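PDB 5J90: RagB/SusD domain protein, which binds chitin and, as a SusD homolog of a polysaccharide utilization locus, probably captures chitin chains at the cell surface for uptake. Local coordinates for residues A[58-70]-A[261-273]. Numbering follows the deposited sequence.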
loop_
_atom_site.group_PDB
_atom_site.type_symbol
_atom_site.label_atom_id
_atom_site.label_comp_id
_atom_site.label_asym_id
_atom_site.label_seq_id
_atom_site.Cartn_x
_atom_site.Cartn_y
_atom_site.Cartn_z
ATOM N N ASP A 58 23.050 2.625 -3.628
ATOM C CA ASP A 58 24.164 1.827 -4.169
ATOM C C ASP A 58 24.429 0.594 -3.314
ATOM O O ASP A 58 24.947 -0.410 -3.803
ATOM C CB ASP A 58 25.455 2.645 -4.263
ATOM C CG ASP A 58 25.502 3.549 -5.485
ATOM O OD1 ASP A 58 24.627 3.431 -6.378
ATOM O OD2 ASP A 58 26.426 4.395 -5.546
ATOM N N ILE A 59 24.067 0.677 -2.037
ATOM C CA ILE A 59 24.264 -0.420 -1.098
ATOM C C ILE A 59 22.980 -1.243 -0.913
ATOM O O ILE A 59 23.014 -2.468 -0.975
ATOM C CB ILE A 59 24.806 0.109 0.245
ATOM C CG1 ILE A 59 26.189 0.745 0.021
ATOM C CG2 ILE A 59 24.858 -1.009 1.275
ATOM C CD1 ILE A 59 26.826 1.309 1.276
ATOM N N TRP A 60 21.845 -0.584 -0.704
ATOM C CA TRP A 60 20.588 -1.304 -0.503
ATOM C C TRP A 60 20.221 -2.167 -1.713
ATOM O O TRP A 60 19.598 -3.219 -1.563
ATOM C CB TRP A 60 19.462 -0.326 -0.186
ATOM C CG TRP A 60 19.667 0.474 1.088
ATOM C CD1 TRP A 60 20.359 0.092 2.208
ATOM C CD2 TRP A 60 19.171 1.790 1.351
ATOM N NE1 TRP A 60 20.320 1.095 3.150
ATOM C CE2 TRP A 60 19.603 2.149 2.645
ATOM C CE3 TRP A 60 18.402 2.701 0.617
ATOM C CZ2 TRP A 60 19.278 3.378 3.225
ATOM C CZ3 TRP A 60 18.086 3.923 1.193
ATOM C CH2 TRP A 60 18.524 4.249 2.482
ATOM N N SER A 61 20.610 -1.720 -2.908
ATOM C CA SER A 61 20.352 -2.446 -4.155
ATOM C C SER A 61 21.069 -3.786 -4.227
ATOM O O SER A 61 20.763 -4.600 -5.092
ATOM C CB SER A 61 20.833 -1.615 -5.343
ATOM O OG SER A 61 22.248 -1.429 -5.269
ATOM N N GLY A 62 22.067 -3.985 -3.371
ATOM C CA GLY A 62 22.934 -5.143 -3.489
ATOM C C GLY A 62 24.115 -4.981 -4.433
ATOM O O GLY A 62 24.855 -5.942 -4.658
ATOM N N TYR A 63 24.318 -3.790 -4.986
ATOM C CA TYR A 63 25.427 -3.575 -5.915
ATOM C C TYR A 63 26.792 -3.454 -5.231
ATOM O O TYR A 63 27.790 -3.956 -5.748
ATOM C CB TYR A 63 25.190 -2.303 -6.712
ATOM C CG TYR A 63 24.281 -2.443 -7.919
ATOM C CD1 TYR A 63 23.703 -3.668 -8.275
ATOM C CD2 TYR A 63 24.011 -1.341 -8.717
ATOM C CE1 TYR A 63 22.881 -3.774 -9.411
ATOM C CE2 TYR A 63 23.206 -1.437 -9.841
ATOM C CZ TYR A 63 22.641 -2.654 -10.186
ATOM O OH TYR A 63 21.847 -2.728 -11.312
ATOM N N MET A 64 26.834 -2.755 -4.102
ATOM C CA MET A 64 28.099 -2.374 -3.463
ATOM C C MET A 64 27.953 -2.432 -1.958
ATOM O O MET A 64 26.832 -2.458 -1.434
ATOM C CB MET A 64 28.500 -0.962 -3.908
ATOM C CG MET A 64 28.788 -0.862 -5.401
ATOM S SD MET A 64 29.117 0.800 -6.026
ATOM C CE MET A 64 27.594 1.118 -6.939
ATOM N N ALA A 65 29.082 -2.454 -1.249
ATOM C CA ALA A 65 29.060 -2.494 0.215
ATOM C C ALA A 65 30.269 -1.769 0.767
ATOM O O ALA A 65 31.332 -1.753 0.139
ATOM C CB ALA A 65 29.042 -3.931 0.710
ATOM N N THR A 66 30.106 -1.152 1.931
ATOM C CA THR A 66 31.220 -0.440 2.545
ATOM C C THR A 66 31.992 -1.306 3.551
ATOM O O THR A 66 31.398 -2.095 4.287
ATOM C CB THR A 66 30.761 0.861 3.231
ATOM O OG1 THR A 66 31.919 1.582 3.685
ATOM C CG2 THR A 66 29.866 0.558 4.428
ATOM N N PRO A 67 33.332 -1.170 3.568
ATOM C CA PRO A 67 34.143 -1.821 4.605
ATOM C C PRO A 67 34.273 -0.952 5.849
ATOM O O PRO A 67 34.896 -1.376 6.826
ATOM C CB PRO A 67 35.512 -1.926 3.937
ATOM C CG PRO A 67 35.590 -0.682 3.103
ATOM C CD PRO A 67 34.166 -0.488 2.563
ATOM N N THR A 68 33.696 0.245 5.816
ATOM C CA THR A 68 33.923 1.244 6.858
ATOM C C THR A 68 32.779 1.299 7.862
ATOM O O THR A 68 31.606 1.365 7.483
ATOM C CB THR A 68 34.102 2.633 6.233
ATOM O OG1 THR A 68 35.096 2.565 5.199
ATOM C CG2 THR A 68 34.514 3.655 7.290
ATOM N N GLY A 69 33.121 1.275 9.146
ATOM C CA GLY A 69 32.126 1.322 10.205
ATOM C C GLY A 69 31.736 2.735 10.594
ATOM O O GLY A 69 31.916 3.146 11.742
ATOM N N PHE A 70 31.191 3.486 9.639
ATOM C CA PHE A 70 30.792 4.867 9.885
ATOM C C PHE A 70 29.877 4.977 11.095
ATOM O O PHE A 70 28.972 4.160 11.263
ATOM C CB PHE A 70 30.022 5.424 8.687
ATOM C CG PHE A 70 30.800 5.451 7.406
ATOM C CD1 PHE A 70 30.517 4.545 6.391
ATOM C CD2 PHE A 70 31.785 6.402 7.191
ATOM C CE1 PHE A 70 31.215 4.583 5.195
ATOM C CE2 PHE A 70 32.484 6.439 5.997
ATOM C CZ PHE A 70 32.195 5.526 5.000
ATOM N N SER A 261 40.520 5.491 -4.285
ATOM C CA SER A 261 41.296 6.394 -3.433
ATOM C C SER A 261 40.979 6.242 -1.952
ATOM O O SER A 261 41.885 6.188 -1.115
ATOM C CB SER A 261 41.095 7.847 -3.855
ATOM O OG SER A 261 41.438 8.029 -5.216
ATOM N N TRP A 262 39.691 6.185 -1.615
ATOM C CA TRP A 262 39.280 6.210 -0.213
ATOM C C TRP A 262 39.041 4.826 0.369
ATOM O O TRP A 262 38.967 4.673 1.592
ATOM C CB TRP A 262 38.002 7.028 -0.039
ATOM C CG TRP A 262 38.082 8.432 -0.519
ATOM C CD1 TRP A 262 39.205 9.123 -0.884
ATOM C CD2 TRP A 262 36.985 9.329 -0.699
ATOM N NE1 TRP A 262 38.871 10.394 -1.271
ATOM C CE2 TRP A 262 37.510 10.545 -1.181
ATOM C CE3 TRP A 262 35.603 9.217 -0.515
ATOM C CZ2 TRP A 262 36.706 11.646 -1.464
ATOM C CZ3 TRP A 262 34.807 10.312 -0.797
ATOM C CH2 TRP A 262 35.359 11.509 -1.266
ATOM N N LEU A 263 38.890 3.828 -0.499
ATOM C CA LEU A 263 38.547 2.468 -0.083
ATOM C C LEU A 263 37.269 2.432 0.764
ATOM O O LEU A 263 37.137 1.608 1.670
ATOM C CB LEU A 263 39.704 1.828 0.690
ATOM C CG LEU A 263 41.079 1.822 0.011
ATOM C CD1 LEU A 263 42.100 1.138 0.918
ATOM C CD2 LEU A 263 41.038 1.151 -1.355
ATOM N N ASP A 264 36.327 3.322 0.455
ATOM C CA ASP A 264 35.095 3.431 1.236
ATOM C C ASP A 264 33.937 2.631 0.640
ATOM O O ASP A 264 32.852 2.558 1.228
ATOM C CB ASP A 264 34.674 4.888 1.370
ATOM C CG ASP A 264 35.211 5.547 2.623
ATOM O OD1 ASP A 264 35.738 4.838 3.519
ATOM O OD2 ASP A 264 35.082 6.785 2.708
ATOM N N ILE A 265 34.152 2.048 -0.530
ATOM C CA ILE A 265 33.134 1.192 -1.142
ATOM C C ILE A 265 33.825 0.058 -1.892
ATOM O O ILE A 265 34.914 0.245 -2.472
ATOM C CB ILE A 265 32.144 1.998 -2.045
ATOM C CG1 ILE A 265 30.824 1.233 -2.258
ATOM C CG2 ILE A 265 32.769 2.380 -3.380
ATOM C CD1 ILE A 265 29.944 1.203 -1.019
ATOM N N ARG A 266 33.203 -1.118 -1.849
ATOM C CA ARG A 266 33.759 -2.336 -2.430
ATOM C C ARG A 266 32.671 -3.122 -3.161
ATOM O O ARG A 266 31.474 -2.824 -3.034
ATOM C CB ARG A 266 34.332 -3.241 -1.328
ATOM C CG ARG A 266 35.411 -2.632 -0.419
ATOM C CD ARG A 266 36.813 -2.664 -1.033
ATOM N NE ARG A 266 37.021 -1.559 -1.954
ATOM C CZ ARG A 266 38.182 -1.259 -2.534
ATOM N NH1 ARG A 266 39.270 -1.983 -2.279
ATOM N NH2 ARG A 266 38.257 -0.231 -3.360
ATOM N N MET A 267 33.082 -4.126 -3.928
ATOM C CA MET A 267 32.169 -5.146 -4.425
ATOM C C MET A 267 31.312 -5.683 -3.275
ATOM O O MET A 267 31.795 -5.835 -2.150
ATOM C CB MET A 267 32.988 -6.288 -5.021
ATOM C CG MET A 267 32.173 -7.406 -5.649
ATOM S SD MET A 267 33.292 -8.736 -6.148
ATOM C CE MET A 267 32.227 -9.671 -7.241
ATOM N N SER A 268 30.039 -5.965 -3.548
ATOM C CA SER A 268 29.145 -6.516 -2.527
ATOM C C SER A 268 29.125 -8.041 -2.514
ATOM O O SER A 268 29.489 -8.694 -3.492
ATOM C CB SER A 268 27.715 -6.044 -2.782
ATOM O OG SER A 268 27.230 -6.663 -3.956
ATOM N N ALA A 269 28.651 -8.603 -1.405
ATOM C CA ALA A 269 28.443 -10.043 -1.315
ATOM C C ALA A 269 27.394 -10.550 -2.303
ATOM O O ALA A 269 27.539 -11.638 -2.847
ATOM C CB ALA A 269 28.067 -10.437 0.103
ATOM N N ASP A 270 26.339 -9.776 -2.549
ATOM C CA ASP A 270 25.341 -10.206 -3.534
ATOM C C ASP A 270 25.937 -10.290 -4.938
ATOM O O ASP A 270 25.655 -11.232 -5.687
ATOM C CB ASP A 270 24.128 -9.265 -3.551
ATOM C CG ASP A 270 23.269 -9.385 -2.309
ATOM O OD1 ASP A 270 22.779 -10.496 -2.009
ATOM O OD2 ASP A 270 23.080 -8.354 -1.638
ATOM N N MET A 271 26.746 -9.297 -5.303
ATOM C CA MET A 271 27.400 -9.321 -6.602
ATOM C C MET A 271 28.355 -10.512 -6.711
ATOM O O MET A 271 28.409 -11.158 -7.754
ATOM C CB MET A 271 28.117 -7.998 -6.881
ATOM C CG MET A 271 27.225 -6.950 -7.527
ATOM S SD MET A 271 27.007 -7.366 -9.257
ATOM C CE MET A 271 25.726 -6.203 -9.727
ATOM N N GLU A 272 29.080 -10.814 -5.638
ATOM C CA GLU A 272 29.958 -11.983 -5.682
ATOM C C GLU A 272 29.136 -13.254 -5.887
ATOM O O GLU A 272 29.418 -14.049 -6.771
ATOM C CB GLU A 272 30.808 -12.110 -4.414
ATOM C CG GLU A 272 31.782 -13.278 -4.527
ATOM C CD GLU A 272 32.545 -13.599 -3.248
ATOM O OE1 GLU A 272 32.859 -12.686 -2.458
ATOM O OE2 GLU A 272 32.857 -14.796 -3.052
ATOM N N SER A 273 28.093 -13.432 -5.084
ATOM C CA SER A 273 27.264 -14.630 -5.173
ATOM C C SER A 273 26.670 -14.826 -6.565
ATOM O O SER A 273 26.759 -15.911 -7.159
ATOM C CB SER A 273 26.142 -14.569 -4.128
ATOM O OG SER A 273 25.272 -15.676 -4.276
#
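Ala65 and Arg266 form an antiparallel hydrogen-bonded pair (Arg266 N to Ala65 O 2.8 Å, Ala65 N to Arg266 O 3.0 Å). This single bridge joins the loop after helix 57-60 to the lead-in of helix 269-277. The buried side is tight. Ile265 CG1, anti to its backbone N (chi1 -159°), brings CD1 over the Ala65 carbonyl and against Ile59 CD1, and itself lies 3.6 Å from Met64 CB. Ser268 OG donates to Gly62 O at 2.6 Å, above the carbonyl plane. The same hydroxyl accepts from Met271 N as the N-cap. Met271 CE meets Tyr63 CD1 obliquely at 3.6 Å, while the Tyr63 hydroxyl hydrogen-bonds to Trp425 O. Pro67 CG presses to 3.1 Å on Leu263 O, which is buried without a partner.

Toward Asp264, Thr68 and Phe70 the contact becomes partly exposed and more polar. Thr66 is the buried start of this end: OG1 donates to Asp264 O at 2.8 Å and accepts from Thr68 N, an ST turn. A valine here would probably leave Asp264 O and Thr68 N without this partner and free the turn. Thr68 OG1 donates to Asp264 OD1 (2.9 Å) on the anti side, 33° out of the carboxylate plane, and Lys309 salt-bridges that oxygen. The Phe70 ring edge meets this carboxylate. The Ser268 and Thr66 hydroxyls each accept within their segment and donate across, which probably couples turn and helix cap to the pairing.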